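PDB 3TKK: predicted acetamidase/formamidase from Thermoanaerobacter tengcongensis, which probably hydrolyses the carbon-nitrogen bond of short linear amides such as formamide and acetamide, with zinc and calcium ions bound to the protein. Local coordinates for the interface of chains A and B. Numbering follows the deposited sequence. Chains: chain A/B, Predicted acetamidase/formamidase.

Contact 1 and contact 2 are two patches of one two-fold symmetric interface, with the chains exchanged; the centres of their C-alpha atoms lie about 37 Å apart. In each, helix 260-270 of one chain brings Leu266 and Ile269 against Leu92, Phe122, Leu128 and Val199 of the other. Contact 1 adds B:Thr270 at the helix end, with A:Leu126 and A:Leu188 opposite; contact 2 reaches back along the helix to A:Gly262 and A:Thr265. Each chain thus gives its helix in one patch and receives the partner's in the other, a reciprocal arrangement consistent with a dimer, although the structure alone does not prove that assembly in solution.

Contact 1: the interface of chains A and B. Residues chain A 92, 122, 126, 128, 188, 199; chain B 266, 269-270.
B:Ile269 turns its CG1 branch into the tight position between backbone N and carbonyl carbon (chi1 64°), and a nearly extended second torsion (167°) drives CD1 in among A:Val199, A:Leu128 and A:Phe122. The same rotation leaves CG2 beside the backbone N, facing A:Leu92 and A:Val199. The isoleucine therefore works as a two-pronged plug. CD1 of B:Ile269 meets CG2 of A:Val199 at 3.6 Å. CD1 of A:Leu128 lies 3.7 Å from the same B:Ile269 CD1. CD1 of A:Phe122 meets CD1 of B:Ile269 at 3.8 Å, the two side chains crossing at a slant. The other prong, CG2 of B:Ile269, reaches CD2 of A:Leu92 at 3.8 Å, the two side chains crossing almost perpendicularly.

One turn back on the helix, B:Leu266 lies across the A:Phe122 ring. Its CD1 methyl sits over the centre of one face, 4.0 Å above the ring plane, and also meets CD2 of A:Leu126 at 3.6 Å, so it touches the ring face with one side and the leucine methyl at roughly a right angle to that.

At the helix end, B:Thr270 divides its two branches between different tasks. OG1 hydrogen-bonds at 3.0 Å to the carbonyl O of B:Leu266 within its own chain, approaching from well above the carbonyl plane. That bond helps fix the rotation of the side chain and leaves CG2 pointing across the boundary, where it presses against CD1 of A:Leu128 in a rather tight contact. A:Leu188 closes this end of the patch, its branch point CG lying 3.4 Å from the backbone O of B:Ile269.

The patch buries the hydrophobic end of one chain's helix in the other chain. A:Leu188 and A:Val199 are close in sequence to the zinc ligands A:His186 and A:Glu200, so the partner helix may also steady the loops around the metal site; if the pair seen here is the working dimer, it would also help hold the chains together.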
ATOM      1  N   LEU A  92      19.553 -11.487   6.671  1.00 22.96           N
ATOM      2  CA  LEU A  92      19.143 -10.396   5.843  1.00 21.93           C
ATOM      3  C   LEU A  92      20.082 -10.519   4.645  1.00 24.58           C
ATOM      4  O   LEU A  92      21.320 -10.761   4.851  1.00 25.71           O
ATOM      5  CB  LEU A  92      19.435  -9.044   6.545  1.00 22.39           C
ATOM      6  CG  LEU A  92      18.429  -8.947   7.666  1.00 25.58           C
ATOM      7  CD1 LEU A  92      18.856  -7.968   8.669  1.00 24.32           C
ATOM      8  CD2 LEU A  92      17.124  -8.515   6.951  1.00 25.66           C
ATOM      9  N   PHE A 122      18.903  -5.857  14.792  1.00 27.53           N
ATOM     10  CA  PHE A 122      19.371  -5.402  13.464  1.00 27.21           C
ATOM     11  C   PHE A 122      20.806  -4.894  13.588  1.00 29.69           C
ATOM     12  O   PHE A 122      21.672  -5.169  12.723  1.00 31.48           O
ATOM     13  CB  PHE A 122      18.413  -4.289  12.941  1.00 26.82           C
ATOM     14  CG  PHE A 122      18.771  -3.736  11.598  1.00 25.42           C
ATOM     15  CD1 PHE A 122      18.469  -4.443  10.449  1.00 23.73           C
ATOM     16  CD2 PHE A 122      19.555  -2.590  11.509  1.00 25.50           C
ATOM     17  CE1 PHE A 122      18.796  -3.931   9.160  1.00 23.25           C
ATOM     18  CE2 PHE A 122      19.932  -2.081  10.314  1.00 25.07           C
ATOM     19  CZ  PHE A 122      19.539  -2.757   9.101  1.00 23.93           C
ATOM     20  N   LEU A 126      19.703  -0.676  17.011  1.00 39.88           N
ATOM     21  CA  LEU A 126      18.332  -0.816  16.659  1.00 37.31           C
ATOM     22  C   LEU A 126      17.840  -2.248  16.888  1.00 37.24           C
ATOM     23  O   LEU A 126      18.371  -3.183  16.270  1.00 36.59           O
ATOM     24  CB  LEU A 126      18.231  -0.567  15.158  1.00 37.60           C
ATOM     25  CG  LEU A 126      17.176   0.258  14.469  1.00 36.52           C
ATOM     26  CD1 LEU A 126      17.387   1.556  14.971  1.00 37.41           C
ATOM     27  CD2 LEU A 126      17.416   0.303  12.972  1.00 33.07           C
ATOM     28  N   LEU A 128      14.271  -4.593  16.613  1.00 28.80           N
ATOM     29  CA  LEU A 128      12.950  -4.363  16.012  1.00 25.55           C
ATOM     30  C   LEU A 128      12.035  -5.484  16.394  1.00 25.58           C
ATOM     31  O   LEU A 128      12.325  -6.679  16.075  1.00 24.84           O
ATOM     32  CB  LEU A 128      13.005  -4.399  14.465  1.00 24.69           C
ATOM     33  CG  LEU A 128      14.063  -3.392  13.967  1.00 26.65           C
ATOM     34  CD1 LEU A 128      14.234  -3.640  12.435  1.00 22.74           C
ATOM     35  CD2 LEU A 128      13.617  -1.971  14.200  1.00 24.94           C
ATOM     36  N   LEU A 188      10.173 -10.601  10.410  1.00 19.27           N
ATOM     37  CA  LEU A 188       9.831  -9.198  10.141  1.00 19.00           C
ATOM     38  C   LEU A 188      10.027  -8.908   8.653  1.00 18.19           C
ATOM     39  O   LEU A 188      11.014  -9.279   8.145  1.00 18.22           O
ATOM     40  CB  LEU A 188      10.799  -8.267  10.818  1.00 19.75           C
ATOM     41  CG  LEU A 188      10.317  -6.792  10.942  1.00 21.81           C
ATOM     42  CD1 LEU A 188       8.850  -6.607  11.435  1.00 19.81           C
ATOM     43  CD2 LEU A 188      11.398  -5.984  11.791  1.00 20.80           C
ATOM     44  N   VAL A 199      13.601 -10.621   7.188  1.00 18.99           N
ATOM     45  CA  VAL A 199      14.411 -11.341   8.156  1.00 19.77           C
ATOM     46  C   VAL A 199      14.078 -12.887   7.988  1.00 19.65           C
ATOM     47  O   VAL A 199      13.104 -13.455   8.569  1.00 19.51           O
ATOM     48  CB  VAL A 199      14.239 -10.824   9.611  1.00 20.42           C
ATOM     49  CG1 VAL A 199      15.204 -11.666  10.619  1.00 21.60           C
ATOM     50  CG2 VAL A 199      14.480  -9.274   9.751  1.00 20.58           C
TER
ATOM     51  N   LEU B 266      17.310  -2.428   6.021  1.00 20.10           N
ATOM     52  CA  LEU B 266      16.455  -1.746   7.030  1.00 20.14           C
ATOM     53  C   LEU B 266      15.065  -1.434   6.362  1.00 19.28           C
ATOM     54  O   LEU B 266      14.001  -1.720   6.912  1.00 19.07           O
ATOM     55  CB  LEU B 266      17.072  -0.373   7.523  1.00 20.84           C
ATOM     56  CG  LEU B 266      16.247   0.341   8.649  1.00 21.07           C
ATOM     57  CD1 LEU B 266      16.106  -0.639   9.799  1.00 23.50           C
ATOM     58  CD2 LEU B 266      16.884   1.754   9.168  1.00 25.05           C
ATOM     59  N   ILE B 269      12.643  -4.308   5.845  1.00 17.97           N
ATOM     60  CA  ILE B 269      12.036  -4.893   6.931  1.00 18.22           C
ATOM     61  C   ILE B 269      11.226  -3.918   7.825  1.00 18.55           C
ATOM     62  O   ILE B 269      10.393  -4.424   8.551  1.00 19.04           O
ATOM     63  CB  ILE B 269      13.106  -5.776   7.812  1.00 18.83           C
ATOM     64  CG1 ILE B 269      14.230  -4.925   8.451  1.00 20.66           C
ATOM     65  CG2 ILE B 269      13.728  -6.869   7.016  1.00 18.57           C
ATOM     66  CD1 ILE B 269      15.043  -5.743   9.539  1.00 20.41           C
ATOM     67  N   THR B 270      11.401  -2.589   7.700  1.00 18.64           N
ATOM     68  CA  THR B 270      10.661  -1.628   8.502  1.00 19.46           C
ATOM     69  C   THR B 270      10.000  -0.594   7.626  1.00 18.59           C
ATOM     70  O   THR B 270       9.280   0.171   8.104  1.00 18.83           O
ATOM     71  CB  THR B 270      11.503  -0.824   9.593  1.00 22.19           C
ATOM     72  OG1 THR B 270      12.543  -0.071   8.948  1.00 20.07           O
ATOM     73  CG2 THR B 270      12.099  -1.643  10.626  1.00 24.86           C
TER

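Contact 2: the interface of chains A and B. Residues chain A 262, 265-266, 269; chain B 92, 122, 128, 199.
Helix 260-270 of chain A packs here against strands 89-95 and 127-129 of chain B and two of its loops, one carrying B:Phe122 and the other B:Val199. The aromatic ring of B:Phe122 is the main piece on chain B's side, burying 48 Å² of its surface under the helix. It comes in with its outer rim towards the backbone: CZ lies 3.5 Å from the carbonyl O of A:Gly262, which sits at the ring edge and in the ring plane, while CE1 approaches CA of A:Leu266 at 3.7 Å.

A:Leu266 covers one face of this ring. CD1 is centred over it, 3.9 Å above the plane, and CB touches the rim at CZ. CG stands anti to the backbone N (chi1 178°); this sets CD1 over the ring centre while CD2 points away from the ring, and the side chains cross at about a right angle.

A:Thr265 and B:Leu92 flank the ring further round. The threonine hydroxyl OG1 lies 3.8 Å from CE1 of B:Phe122, a van der Waals neighbour; its hydrogen bond to the carbonyl O of A:Gly262, within chain A, is weak. B:Leu92 meets the threonine with its CB and CD1 at loose packing distance, and 29 Å² of its surface is hidden here.

A:Ile269 occupies the far end of the row. CD1 of A:Ile269 is 3.5 Å from CD1 of B:Leu128, the side chains crossing at about a right angle. The nearest approach to B:Val199 is made here by CG2 of the isoleucine, 3.6 Å from the valine CG2.

In sequence the contributing helix follows helix 237-255 and precedes strand 272-277 of chain A, and in the fold it packs against an apolar surface that chain B assembles from sequence-distant strands and loops.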
ATOM      1  N   GLY A 262     -22.142   1.361  -7.401  1.00 37.95           N
ATOM      2  CA  GLY A 262     -22.166   1.194  -5.947  1.00 37.51           C
ATOM      3  C   GLY A 262     -20.829   0.525  -5.480  1.00 35.22           C
ATOM      4  O   GLY A 262     -20.160   1.014  -4.583  1.00 34.28           O
ATOM      5  N   THR A 265     -17.668   2.922  -6.317  1.00 32.08           N
ATOM      6  CA  THR A 265     -17.545   4.125  -5.472  1.00 32.21           C
ATOM      7  C   THR A 265     -17.321   3.751  -4.002  1.00 32.02           C
ATOM      8  O   THR A 265     -16.603   4.476  -3.242  1.00 31.55           O
ATOM      9  CB  THR A 265     -18.740   5.061  -5.580  1.00 34.18           C
ATOM     10  OG1 THR A 265     -19.942   4.364  -5.265  1.00 35.44           O
ATOM     11  CG2 THR A 265     -18.845   5.707  -7.030  1.00 34.99           C
ATOM     12  N   LEU A 266     -17.924   2.662  -3.582  1.00 31.80           N
ATOM     13  CA  LEU A 266     -17.671   2.090  -2.240  1.00 31.44           C
ATOM     14  C   LEU A 266     -16.164   1.704  -2.075  1.00 29.64           C
ATOM     15  O   LEU A 266     -15.522   2.061  -1.054  1.00 28.61           O
ATOM     16  CB  LEU A 266     -18.492   0.800  -2.023  1.00 31.75           C
ATOM     17  CG  LEU A 266     -18.253   0.089  -0.648  1.00 31.25           C
ATOM     18  CD1 LEU A 266     -18.646   0.949   0.454  1.00 32.20           C
ATOM     19  CD2 LEU A 266     -19.039  -1.240  -0.505  1.00 31.86           C
ATOM     20  N   ILE A 269     -13.697   4.597  -1.691  1.00 27.61           N
ATOM     21  CA  ILE A 269     -13.660   5.356  -0.442  1.00 27.98           C
ATOM     22  C   ILE A 269     -13.356   4.578   0.822  1.00 29.38           C
ATOM     23  O   ILE A 269     -13.000   5.200   1.906  1.00 27.78           O
ATOM     24  CB  ILE A 269     -14.969   6.175  -0.193  1.00 29.84           C
ATOM     25  CG1 ILE A 269     -16.173   5.276   0.078  1.00 30.85           C
ATOM     26  CG2 ILE A 269     -15.201   7.159  -1.355  1.00 30.49           C
ATOM     27  CD1 ILE A 269     -17.475   6.116   0.521  1.00 32.95           C
TER
ATOM     28  N   LEU B  92     -19.985  11.477  -4.943  1.00 41.00           N
ATOM     29  CA  LEU B  92     -19.197  10.327  -5.381  1.00 38.08           C
ATOM     30  C   LEU B  92     -19.346  10.295  -6.876  1.00 38.66           C
ATOM     31  O   LEU B  92     -20.396  10.654  -7.378  1.00 40.89           O
ATOM     32  CB  LEU B  92     -19.788   9.059  -4.827  1.00 39.40           C
ATOM     33  CG  LEU B  92     -19.930   8.910  -3.312  1.00 41.93           C
ATOM     34  CD1 LEU B  92     -20.700   7.658  -3.019  1.00 41.74           C
ATOM     35  CD2 LEU B  92     -18.518   8.808  -2.692  1.00 40.75           C
ATOM     36  N   PHE B 122     -23.338   6.347   3.125  1.00 47.07           N
ATOM     37  CA  PHE B 122     -23.116   5.806   1.783  1.00 46.98           C
ATOM     38  C   PHE B 122     -24.375   5.207   1.191  1.00 50.88           C
ATOM     39  O   PHE B 122     -24.711   5.437   0.016  1.00 53.31           O
ATOM     40  CB  PHE B 122     -22.077   4.705   1.858  1.00 43.67           C
ATOM     41  CG  PHE B 122     -21.833   4.050   0.578  1.00 41.35           C
ATOM     42  CD1 PHE B 122     -21.027   4.685  -0.358  1.00 40.55           C
ATOM     43  CD2 PHE B 122     -22.421   2.819   0.279  1.00 42.43           C
ATOM     44  CE1 PHE B 122     -20.762   4.059  -1.563  1.00 39.49           C
ATOM     45  CE2 PHE B 122     -22.169   2.196  -0.947  1.00 41.95           C
ATOM     46  CZ  PHE B 122     -21.317   2.844  -1.866  1.00 40.19           C
ATOM     47  N   LEU B 128     -20.132   5.755   7.226  1.00 46.63           N
ATOM     48  CA  LEU B 128     -18.675   5.545   7.240  1.00 43.47           C
ATOM     49  C   LEU B 128     -17.965   6.757   7.865  1.00 43.71           C
ATOM     50  O   LEU B 128     -18.165   7.875   7.407  1.00 45.56           O
ATOM     51  CB  LEU B 128     -18.164   5.299   5.833  1.00 39.70           C
ATOM     52  CG  LEU B 128     -18.785   4.252   4.918  1.00 39.65           C
ATOM     53  CD1 LEU B 128     -18.301   4.409   3.471  1.00 37.36           C
ATOM     54  CD2 LEU B 128     -18.423   2.856   5.393  1.00 37.79           C
ATOM     55  N   VAL B 199     -15.072  10.891  -1.481  1.00 33.63           N
ATOM     56  CA  VAL B 199     -16.221  11.663  -1.142  1.00 33.77           C
ATOM     57  C   VAL B 199     -15.815  13.144  -1.347  1.00 35.81           C
ATOM     58  O   VAL B 199     -15.146  13.743  -0.483  1.00 32.76           O
ATOM     59  CB  VAL B 199     -16.606  11.423   0.299  1.00 34.33           C
ATOM     60  CG1 VAL B 199     -17.925  12.128   0.599  1.00 36.30           C
ATOM     61  CG2 VAL B 199     -16.816   9.833   0.528  1.00 36.77           C
TER